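Local coordinates for protein amidase, hydantoinase/carbamoylase family (Burkholderia ambifaria, PDB 5TP4) that probably hydrolyses N-carbamoyl-L-amino acids, as a zinc-dependent amidase of the M20 peptidase family, at residues 12-16 with 405-410. Residues are numbered along the deposited sequence; the frame is centred on the assembly and turned at random.
Sequences LLEID and TNVLLN
Asn406 and Asn410, one turn apart on helix 398-416, reach out to the backbone of the irregular 12-16 segment, which leads into helix 17-28 of the zinc-binding catalytic domain of this M20-family fold. Asn406 OD1 accepts a hydrogen bond from Ile15 N at 2.8 Å, in its carbonyl plane and nearly straight (169° at the hydrogen), while Asn410 ND2 donates to Leu13 O at 2.9 Å. The same ND2 uses its second hydrogen on Asn406 O, one turn back, at 3.0 Å; both acceptors lie close to the amide plane, so the two bonds together fix the rotation of the Asn410 amide. Asn406 O also takes the helical bond from Asn410 N, and its two donors arrive from opposite faces of its carbonyl plane. The remaining polar end of Asn410, OD1, is bonded to His7.

Between and beside these bonds lies an apolar seam. Leu409 CD2 lies against the segment, touching Leu13 CG at 4.0 Å and Ile15 CG2 at 3.9 Å; Leu13 crosses it at about a right angle, whereas Ile15 runs past it in the opposite direction. With CG1 of Ile15 set between backbone N and carbonyl carbon (chi1 66°), CD1 reaches Thr405 CB at 3.7 Å and CG1 lies against Asn406 OD1. Leu20 of helix 17-28 packs on both Ile15 and Thr405, and Thr117 of helix 105-121 packs on Ile15. On the solvent-exposed side, Glu14 CB and CG pass beside the Asn406 amide, CB near OD1 and CG near ND2, which also bonds to Tyr355. One water completes the link, donating to Glu14 OE1 at 2.7 Å and accepting from Asn406 ND2.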
ATOM      1  N   LEU B  12      45.300  21.168 -22.335  1.00 16.12           N
ATOM      2  CA  LEU B  12      44.898  20.580 -21.047  1.00 15.28           C
ATOM      3  C   LEU B  12      44.881  21.638 -19.942  1.00 16.38           C
ATOM      4  O   LEU B  12      45.423  21.448 -18.847  1.00 16.28           O
ATOM      5  CB  LEU B  12      45.798  19.403 -20.666  1.00 19.17           C
ATOM      6  CG  LEU B  12      45.779  18.179 -21.594  1.00 20.08           C
ATOM      7  CD1 LEU B  12      46.573  17.024 -20.997  1.00 27.02           C
ATOM      8  CD2 LEU B  12      44.338  17.760 -21.925  1.00 16.60           C
ATOM      9  N   LEU B  13      44.275  22.779 -20.251  1.00 13.56           N
ATOM     10  CA  LEU B  13      44.067  23.798 -19.234  1.00 12.08           C
ATOM     11  C   LEU B  13      43.223  23.218 -18.109  1.00 10.90           C
ATOM     12  O   LEU B  13      42.148  22.664 -18.360  1.00 11.93           O
ATOM     13  CB  LEU B  13      43.357  25.007 -19.854  1.00 14.18           C
ATOM     14  CG  LEU B  13      43.121  26.203 -18.939  1.00 19.60           C
ATOM     15  CD1 LEU B  13      44.450  26.867 -18.580  1.00 16.84           C
ATOM     16  CD2 LEU B  13      42.183  27.189 -19.639  1.00 16.47           C
ATOM     17  N   GLU B  14      43.701  23.349 -16.858  1.00 13.08           N
ATOM     18  CA  GLU B  14      43.034  22.761 -15.702  1.00 12.28           C
ATOM     19  C   GLU B  14      42.568  23.825 -14.717  1.00 10.20           C
ATOM     20  O   GLU B  14      43.129  24.925 -14.645  1.00 14.27           O
ATOM     21  CB  GLU B  14      43.963  21.804 -14.965  1.00 13.96           C
ATOM     22  CG  GLU B  14      44.328  20.602 -15.774  1.00 17.37           C
ATOM     23  CD  GLU B  14      45.099  19.574 -14.977  1.00 32.73           C
ATOM     24  OE1 GLU B  14      45.366  19.817 -13.783  1.00 31.27           O
ATOM     25  OE2 GLU B  14      45.429  18.515 -15.554  1.00 36.29           O
ATOM     26  N   ILE B  15      41.542  23.474 -13.930  1.00  9.45           N
ATOM     27  CA  ILE B  15      41.070  24.354 -12.858  1.00 13.46           C
ATOM     28  C   ILE B  15      41.890  24.203 -11.580  1.00 12.82           C
ATOM     29  O   ILE B  15      42.815  23.375 -11.489  1.00 13.36           O
ATOM     30  CB  ILE B  15      39.592  24.089 -12.540  1.00  9.56           C
ATOM     31  CG1 ILE B  15      39.440  22.678 -11.940  1.00 11.76           C
ATOM     32  CG2 ILE B  15      38.749  24.300 -13.825  1.00 14.26           C
ATOM     33  CD1 ILE B  15      38.300  22.589 -10.928  1.00 10.69           C
ATOM     34  N   ASP B  16      41.536  25.003 -10.576  1.00 12.31           N
ATOM     35  CA  ASP B  16      42.083  24.885  -9.227  1.00 11.72           C
ATOM     36  C   ASP B  16      41.090  24.038  -8.441  1.00 12.14           C
ATOM     37  O   ASP B  16      40.093  24.545  -7.932  1.00 12.56           O
ATOM     38  CB  ASP B  16      42.277  26.265  -8.605  1.00 14.11           C
ATOM     39  CG  ASP B  16      42.985  26.206  -7.260  1.00 15.72           C
ATOM     40  OD1 ASP B  16      42.899  25.169  -6.544  1.00 16.38           O
ATOM     41  OD2 ASP B  16      43.612  27.215  -6.909  1.00 20.13           O
ATOM     42  N   THR B 405      34.963  19.364 -13.796  1.00  9.62           N
ATOM     43  CA  THR B 405      35.074  20.786 -14.106  1.00  8.27           C
ATOM     44  C   THR B 405      36.156  21.057 -15.153  1.00 11.78           C
ATOM     45  O   THR B 405      36.006  21.982 -15.963  1.00 10.92           O
ATOM     46  CB  THR B 405      35.318  21.578 -12.833  1.00  9.83           C
ATOM     47  OG1 THR B 405      34.368  21.154 -11.853  1.00 12.84           O
ATOM     48  CG2 THR B 405      35.119  23.088 -13.043  1.00  8.56           C
ATOM     49  N   ASN B 406      37.238  20.277 -15.163  1.00 10.11           N
ATOM     50  CA  ASN B 406      38.193  20.359 -16.273  1.00  7.74           C
ATOM     51  C   ASN B 406      37.512  20.084 -17.605  1.00 11.79           C
ATOM     52  O   ASN B 406      37.804  20.749 -18.610  1.00 12.44           O
ATOM     53  CB  ASN B 406      39.347  19.387 -16.069  1.00  8.13           C
ATOM     54  CG  ASN B 406      40.306  19.854 -14.993  1.00  9.33           C
ATOM     55  OD1 ASN B 406      40.363  21.050 -14.666  1.00 12.79           O
ATOM     56  ND2 ASN B 406      41.097  18.920 -14.461  1.00 12.72           N
ATOM     57  N   VAL B 407      36.606  19.099 -17.637  1.00 10.60           N
ATOM     58  CA  VAL B 407      35.884  18.803 -18.874  1.00  9.08           C
ATOM     59  C   VAL B 407      34.941  19.947 -19.216  1.00  8.46           C
ATOM     60  O   VAL B 407      34.875  20.395 -20.372  1.00  8.35           O
ATOM     61  CB  VAL B 407      35.129  17.467 -18.748  1.00  8.38           C
ATOM     62  CG1 VAL B 407      34.125  17.312 -19.906  1.00  8.66           C
ATOM     63  CG2 VAL B 407      36.136  16.302 -18.759  1.00  8.20           C
ATOM     64  N   LEU B 408      34.200  20.446 -18.221  1.00  9.15           N
ATOM     65  CA  LEU B 408      33.305  21.578 -18.454  1.00  5.81           C
ATOM     66  C   LEU B 408      34.073  22.764 -19.004  1.00 11.73           C
ATOM     67  O   LEU B 408      33.660  23.399 -19.982  1.00 10.44           O
ATOM     68  CB  LEU B 408      32.608  21.967 -17.153  1.00  7.54           C
ATOM     69  CG  LEU B 408      31.658  23.188 -17.235  1.00  8.82           C
ATOM     70  CD1 LEU B 408      30.444  22.800 -18.129  1.00 10.04           C
ATOM     71  CD2 LEU B 408      31.213  23.605 -15.843  1.00  8.27           C
ATOM     72  N   LEU B 409      35.209  23.069 -18.384  1.00 10.15           N
ATOM     73  CA  LEU B 409      36.008  24.215 -18.799  1.00 10.21           C
ATOM     74  C   LEU B 409      36.403  24.103 -20.254  1.00  9.72           C
ATOM     75  O   LEU B 409      36.348  25.085 -21.005  1.00 11.15           O
ATOM     76  CB  LEU B 409      37.270  24.288 -17.929  1.00 12.55           C
ATOM     77  CG  LEU B 409      38.418  25.172 -18.405  1.00 13.95           C
ATOM     78  CD1 LEU B 409      38.036  26.670 -18.297  1.00  8.74           C
ATOM     79  CD2 LEU B 409      39.659  24.874 -17.538  1.00 13.24           C
ATOM     80  N   ASN B 410      36.877  22.925 -20.660  1.00  9.45           N
ATOM     81  CA  ASN B 410      37.447  22.839 -21.991  1.00  8.84           C
ATOM     82  C   ASN B 410      36.370  22.682 -23.051  1.00 10.67           C
ATOM     83  O   ASN B 410      36.571  23.121 -24.190  1.00 10.62           O
ATOM     84  CB  ASN B 410      38.474  21.710 -22.052  1.00  9.54           C
ATOM     85  CG  ASN B 410      39.808  22.144 -21.498  1.00 11.86           C
ATOM     86  OD1 ASN B 410      40.630  22.684 -22.231  1.00 13.84           O
ATOM     87  ND2 ASN B 410      40.011  21.978 -20.166  1.00 11.98           N
TER
HETATM   88  O   HOH W   1      43.141  19.816 -12.197  1.00 34.91           O